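Local coordinates for protein mediator of RNA polymerase II transcription subunit 18 (Schizosaccharomyces pombe, PDB 3C0T) that serves as a subunit of the Mediator coactivator complex, which relays information from gene-specific regulators to the RNA polymerase II transcription machinery, at residues L4-G8 with D201-L207; R90-I96 with E186-T190. The contacts are given in a common frame with arbitrary orientation. Numbering follows the deposited sequence.

Contact 1 of 2, residues L4-G8 with D201-L207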
loop_
_atom_site.group_PDB
_atom_site.type_symbol
_atom_site.label_atom_id
_atom_site.label_comp_id
_atom_site.label_asym_id
_atom_site.label_seq_id
_atom_site.Cartn_x
_atom_site.Cartn_y
_atom_site.Cartn_z
ATOM N N LEU A 4 -12.542 -1.151 -1.022
ATOM C CA LEU A 4 -12.866 -2.485 -1.527
ATOM C C LEU A 4 -11.626 -2.865 -2.346
ATOM O O LEU A 4 -11.115 -2.047 -3.119
ATOM C CB LEU A 4 -14.129 -2.453 -2.397
ATOM C CG LEU A 4 -15.411 -2.046 -1.653
ATOM C CD1 LEU A 4 -15.446 -0.522 -1.485
ATOM C CD2 LEU A 4 -16.644 -2.514 -2.433
ATOM N N TYR A 5 -11.136 -4.092 -2.189
ATOM C CA TYR A 5 -9.911 -4.451 -2.887
ATOM C C TYR A 5 -9.724 -5.924 -3.198
ATOM O O TYR A 5 -10.476 -6.777 -2.744
ATOM C CB TYR A 5 -8.730 -3.999 -2.032
ATOM C CG TYR A 5 -8.654 -4.783 -0.741
ATOM C CD1 TYR A 5 -7.920 -5.970 -0.668
ATOM C CD2 TYR A 5 -9.382 -4.385 0.385
ATOM C CE1 TYR A 5 -7.916 -6.746 0.489
ATOM C CE2 TYR A 5 -9.386 -5.154 1.556
ATOM C CZ TYR A 5 -8.654 -6.335 1.597
ATOM O OH TYR A 5 -8.673 -7.121 2.725
ATOM N N LEU A 6 -8.672 -6.197 -3.961
ATOM C CA LEU A 6 -8.277 -7.548 -4.339
ATOM C C LEU A 6 -6.763 -7.527 -4.324
ATOM O O LEU A 6 -6.149 -6.511 -4.663
ATOM C CB LEU A 6 -8.780 -7.902 -5.739
ATOM C CG LEU A 6 -10.289 -8.123 -5.857
ATOM C CD1 LEU A 6 -10.658 -8.381 -7.310
ATOM C CD2 LEU A 6 -10.698 -9.305 -4.977
ATOM N N LEU A 7 -6.159 -8.634 -3.916
ATOM C CA LEU A 7 -4.712 -8.719 -3.855
ATOM C C LEU A 7 -4.178 -9.909 -4.641
ATOM O O LEU A 7 -4.839 -10.942 -4.763
ATOM C CB LEU A 7 -4.250 -8.814 -2.399
ATOM C CG LEU A 7 -4.157 -7.520 -1.584
ATOM C CD1 LEU A 7 -3.859 -7.864 -0.144
ATOM C CD2 LEU A 7 -3.060 -6.627 -2.138
ATOM N N GLY A 8 -2.976 -9.740 -5.182
ATOM C CA GLY A 8 -2.334 -10.784 -5.955
ATOM C C GLY A 8 -0.828 -10.625 -5.859
ATOM O O GLY A 8 -0.328 -9.569 -5.453
ATOM N N ASP A 201 -3.764 -14.028 -10.483
ATOM C CA ASP A 201 -4.905 -14.402 -9.672
ATOM C C ASP A 201 -5.127 -13.382 -8.566
ATOM O O ASP A 201 -4.255 -13.150 -7.726
ATOM C CB ASP A 201 -4.707 -15.796 -9.072
ATOM C CG ASP A 201 -5.896 -16.243 -8.232
ATOM O OD1 ASP A 201 -7.044 -16.221 -8.738
ATOM O OD2 ASP A 201 -5.684 -16.619 -7.059
ATOM N N LEU A 202 -6.307 -12.773 -8.577
ATOM C CA LEU A 202 -6.658 -11.774 -7.583
ATOM C C LEU A 202 -7.716 -12.302 -6.622
ATOM O O LEU A 202 -8.736 -12.862 -7.042
ATOM C CB LEU A 202 -7.172 -10.509 -8.270
ATOM C CG LEU A 202 -6.183 -9.749 -9.158
ATOM C CD1 LEU A 202 -6.912 -8.606 -9.859
ATOM C CD2 LEU A 202 -5.025 -9.215 -8.316
ATOM N N LYS A 203 -7.466 -12.132 -5.329
ATOM C CA LYS A 203 -8.412 -12.575 -4.323
ATOM C C LYS A 203 -8.373 -11.751 -3.051
ATOM O O LYS A 203 -7.478 -10.933 -2.841
ATOM C CB LYS A 203 -8.199 -14.057 -3.985
ATOM C CG LYS A 203 -6.818 -14.614 -4.288
ATOM C CD LYS A 203 -5.760 -14.143 -3.311
ATOM C CE LYS A 203 -4.400 -14.736 -3.686
ATOM N NZ LYS A 203 -3.284 -14.292 -2.801
ATOM N N ASN A 204 -9.380 -11.970 -2.216
ATOM C CA ASN A 204 -9.500 -11.285 -0.945
ATOM C C ASN A 204 -8.429 -11.845 -0.019
ATOM O O ASN A 204 -8.350 -13.049 0.190
ATOM C CB ASN A 204 -10.895 -11.535 -0.360
ATOM C CG ASN A 204 -11.126 -10.806 0.959
ATOM O OD1 ASN A 204 -10.195 -10.264 1.567
ATOM N ND2 ASN A 204 -12.377 -10.802 1.416
ATOM N N VAL A 205 -7.586 -10.970 0.511
ATOM C CA VAL A 205 -6.534 -11.371 1.435
ATOM C C VAL A 205 -6.719 -10.475 2.649
ATOM O O VAL A 205 -6.985 -9.278 2.504
ATOM C CB VAL A 205 -5.130 -11.156 0.825
ATOM C CG1 VAL A 205 -4.058 -11.518 1.831
ATOM C CG2 VAL A 205 -4.973 -12.010 -0.417
ATOM N N ARG A 206 -6.592 -11.043 3.844
ATOM C CA ARG A 206 -6.793 -10.255 5.050
ATOM C C ARG A 206 -5.780 -9.127 5.221
ATOM O O ARG A 206 -4.585 -9.308 4.999
ATOM C CB ARG A 206 -6.779 -11.154 6.289
ATOM C CG ARG A 206 -7.364 -10.461 7.511
ATOM C CD ARG A 206 -7.808 -11.447 8.579
ATOM N NE ARG A 206 -9.016 -10.987 9.269
ATOM C CZ ARG A 206 -10.232 -10.971 8.726
ATOM N NH1 ARG A 206 -11.270 -10.531 9.430
ATOM N NH2 ARG A 206 -10.418 -11.408 7.484
ATOM N N LEU A 207 -6.281 -7.960 5.620
ATOM C CA LEU A 207 -5.448 -6.779 5.837
ATOM C C LEU A 207 -5.726 -6.134 7.199
ATOM O O LEU A 207 -6.754 -6.484 7.826
ATOM C CB LEU A 207 -5.693 -5.754 4.721
ATOM C CG LEU A 207 -5.073 -6.050 3.353
ATOM C CD1 LEU A 207 -5.514 -5.000 2.347
ATOM C CD2 LEU A 207 -3.556 -6.061 3.476
ATOM O OXT LEU A 207 -4.920 -5.275 7.621
#
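Residues 4-8, within strand 2-10, meet the last residues of the chain, which pair with them through a single bridge. Tyr5 starts the contact: its CB points sideways, but the p rotamer brings OH to 2.7 Å from Val205 O, a hydrogen bond donated by the hydroxyl, with the carbonyl at the ring edge. Leu207 CD1 lies over one ring face, 3.7 Å from the centroid and 23° off the normal, a CH-pi contact. Leu6 packs CB on Leu202 CB at 4.0 Å. Leu7 makes the antiparallel hydrogen-bonded pair with Lys203: Leu7 N to Lys203 O and Lys203 N to Leu7 O both measure 2.9 Å, with N-H...O angles of 168° and 171°, while Leu7 CD1 rests 3.7 Å from Val205 CB. At Gly8, CA approaches Asp201 O to 3.5 Å; a CB would clash there. Backbone pairing thus fixes the tail at Lys203, and Tyr5 adds polar and CH-pi contacts near the C-terminus, whose carboxylate also salt-bridges a basic side chain of the neighbouring subunit 8 chain.

Contact 2 of 2, residues R90-I96 with E186-T190; sequences REDKCGI and EANLT
One carboxylate oxygen, Glu186 OE2, gathers two cationic side chains of a turn and a bridging water. Residues Arg90 to Lys93 form a type II beta turn, with Glu91 at phi/psi -58/149° and Asp92 at 68/13°, closed by a weak Lys93 N to Arg90 O hydrogen bond of 3.0 Å. The chain then extends through Cys94 into strand 95-104. Across the contact, 186-190 is helix, with Thr190 N bonded to Glu186 O at 2.9 Å; the closest CA pair is Cys94 and Glu186, 6.9 Å apart. Arg90 (chi1 to chi3 m, t, p) folds back so that NE donates to Cys94 O at 2.8 Å, and its NH2 reaches Glu186 OE2 (Glu186 chi1 m, chi2 t) at 3.2 Å, a salt bridge with a weak hydrogen bond near the guanidinium plane. Lys93 NZ lies 3.8 Å from Glu186 OE2, a long salt bridge. The water accepts from Cys94 N at 2.8 Å and donates to Glu186 OE2 at 3.0 Å. Cys94 (chi1 p) packs CB on Leu189 CD1 at 3.7 Å. The arrangement is a salt-bridge network joining a beta turn to a helix packed against the Med18 beta barrel.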
loop_
_atom_site.group_PDB
_atom_site.type_symbol
_atom_site.label_atom_id
_atom_site.label_comp_id
_atom_site.label_asym_id
_atom_site.label_seq_id
_atom_site.Cartn_x
_atom_site.Cartn_y
_atom_site.Cartn_z
ATOM N N ARG A 90 -15.891 -12.713 4.238
ATOM C CA ARG A 90 -16.048 -12.176 2.892
ATOM C C ARG A 90 -15.177 -12.956 1.925
ATOM O O ARG A 90 -14.852 -12.485 0.835
ATOM C CB ARG A 90 -15.673 -10.693 2.841
ATOM C CG ARG A 90 -16.766 -9.764 3.309
ATOM C CD ARG A 90 -16.450 -8.337 2.921
ATOM N NE ARG A 90 -16.460 -8.143 1.473
ATOM C CZ ARG A 90 -17.559 -8.018 0.736
ATOM N NH1 ARG A 90 -18.754 -8.063 1.309
ATOM N NH2 ARG A 90 -17.464 -7.845 -0.578
ATOM N N GLU A 91 -14.792 -14.155 2.338
ATOM C CA GLU A 91 -13.971 -15.017 1.509
ATOM C C GLU A 91 -14.734 -15.255 0.203
ATOM O O GLU A 91 -15.969 -15.269 0.194
ATOM C CB GLU A 91 -13.725 -16.338 2.239
ATOM C CG GLU A 91 -12.520 -17.110 1.746
ATOM C CD GLU A 91 -11.233 -16.318 1.891
ATOM O OE1 GLU A 91 -11.097 -15.278 1.207
ATOM O OE2 GLU A 91 -10.363 -16.731 2.690
ATOM N N ASP A 92 -14.004 -15.433 -0.895
ATOM C CA ASP A 92 -14.626 -15.659 -2.203
ATOM C C ASP A 92 -15.366 -14.415 -2.700
ATOM O O ASP A 92 -16.141 -14.463 -3.657
ATOM C CB ASP A 92 -15.583 -16.857 -2.138
ATOM C CG ASP A 92 -14.848 -18.183 -1.975
ATOM O OD1 ASP A 92 -15.529 -19.221 -1.821
ATOM O OD2 ASP A 92 -13.593 -18.192 -2.006
ATOM N N LYS A 93 -15.101 -13.297 -2.038
ATOM C CA LYS A 93 -15.698 -12.018 -2.386
ATOM C C LYS A 93 -14.544 -11.019 -2.261
ATOM O O LYS A 93 -13.496 -11.363 -1.714
ATOM C CB LYS A 93 -16.821 -11.704 -1.395
ATOM C CG LYS A 93 -18.005 -10.977 -1.997
ATOM C CD LYS A 93 -19.276 -11.237 -1.195
ATOM C CE LYS A 93 -20.439 -10.373 -1.690
ATOM N NZ LYS A 93 -20.710 -10.519 -3.155
ATOM N N CYS A 94 -14.704 -9.806 -2.781
ATOM C CA CYS A 94 -13.628 -8.817 -2.673
ATOM C C CYS A 94 -13.480 -8.387 -1.212
ATOM O O CYS A 94 -14.437 -8.439 -0.444
ATOM C CB CYS A 94 -13.929 -7.589 -3.531
ATOM S SG CYS A 94 -15.083 -6.429 -2.765
ATOM N N GLY A 95 -12.284 -7.964 -0.824
ATOM C CA GLY A 95 -12.084 -7.545 0.548
ATOM C C GLY A 95 -12.592 -6.140 0.805
ATOM O O GLY A 95 -12.714 -5.337 -0.121
ATOM N N ILE A 96 -12.903 -5.846 2.062
ATOM C CA ILE A 96 -13.370 -4.523 2.459
ATOM C C ILE A 96 -12.727 -4.141 3.789
ATOM O O ILE A 96 -12.686 -4.950 4.722
ATOM C CB ILE A 96 -14.907 -4.464 2.658
ATOM C CG1 ILE A 96 -15.632 -4.845 1.372
ATOM C CG2 ILE A 96 -15.322 -3.045 3.050
ATOM C CD1 ILE A 96 -17.144 -4.750 1.491
ATOM N N GLU A 186 -17.972 -3.023 -6.090
ATOM C CA GLU A 186 -17.676 -4.453 -6.160
ATOM C C GLU A 186 -17.807 -4.926 -7.603
ATOM O O GLU A 186 -17.034 -5.765 -8.064
ATOM C CB GLU A 186 -18.628 -5.269 -5.284
ATOM C CG GLU A 186 -18.687 -4.820 -3.845
ATOM C CD GLU A 186 -19.326 -5.856 -2.945
ATOM O OE1 GLU A 186 -19.962 -5.450 -1.944
ATOM O OE2 GLU A 186 -19.181 -7.071 -3.226
ATOM N N ALA A 187 -18.798 -4.385 -8.305
ATOM C CA ALA A 187 -19.024 -4.740 -9.697
ATOM C C ALA A 187 -17.804 -4.308 -10.510
ATOM O O ALA A 187 -17.363 -5.022 -11.412
ATOM C CB ALA A 187 -20.285 -4.055 -10.218
ATOM N N ASN A 188 -17.248 -3.143 -10.191
ATOM C CA ASN A 188 -16.068 -2.674 -10.914
ATOM C C ASN A 188 -14.853 -3.561 -10.628
ATOM O O ASN A 188 -14.066 -3.851 -11.528
ATOM C CB ASN A 188 -15.756 -1.217 -10.565
ATOM C CG ASN A 188 -16.660 -0.243 -11.299
ATOM O OD1 ASN A 188 -17.035 -0.476 -12.454
ATOM N ND2 ASN A 188 -17.000 0.864 -10.646
ATOM N N LEU A 189 -14.706 -3.993 -9.382
ATOM C CA LEU A 189 -13.596 -4.863 -9.028
ATOM C C LEU A 189 -13.730 -6.172 -9.798
ATOM O O LEU A 189 -12.740 -6.708 -10.307
ATOM C CB LEU A 189 -13.576 -5.144 -7.519
ATOM C CG LEU A 189 -13.013 -4.012 -6.652
ATOM C CD1 LEU A 189 -13.000 -4.431 -5.198
ATOM C CD2 LEU A 189 -11.601 -3.674 -7.105
ATOM N N THR A 190 -14.957 -6.675 -9.903
ATOM C CA THR A 190 -15.197 -7.923 -10.619
ATOM C C THR A 190 -14.788 -7.814 -12.087
ATOM O O THR A 190 -14.233 -8.752 -12.650
ATOM C CB THR A 190 -16.677 -8.345 -10.517
ATOM O OG1 THR A 190 -16.927 -8.842 -9.198
ATOM C CG2 THR A 190 -17.011 -9.431 -11.526
HETATM O O HOH W 1 -16.896 -8.726 -4.200
#

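In the fold
Strands 2-10 and 95-104 are neighbours in the antiparallel sheet, and the two contacts, centred 8 Å apart, each add a later chain element to this pair: the C-terminal tail in contact 1, helix 179-196 in contact 2. Tyr5 N to Gly95 O, 2.9 Å, is a probable hydrogen bond between them, and Asn204 ND2 makes a weak one to Arg90 O at 3.0 Å. Both are partly buried, but contact 1 is centred about 13 Å from the chain centre, against about 18 Å, and covers 505 Å² against 194 Å². It combines backbone pairing with apolar packing and reaches Mediator subunit 8; contact 2 combines two salt bridges, one long, with a water bridge and small Cys94-Leu189 packing.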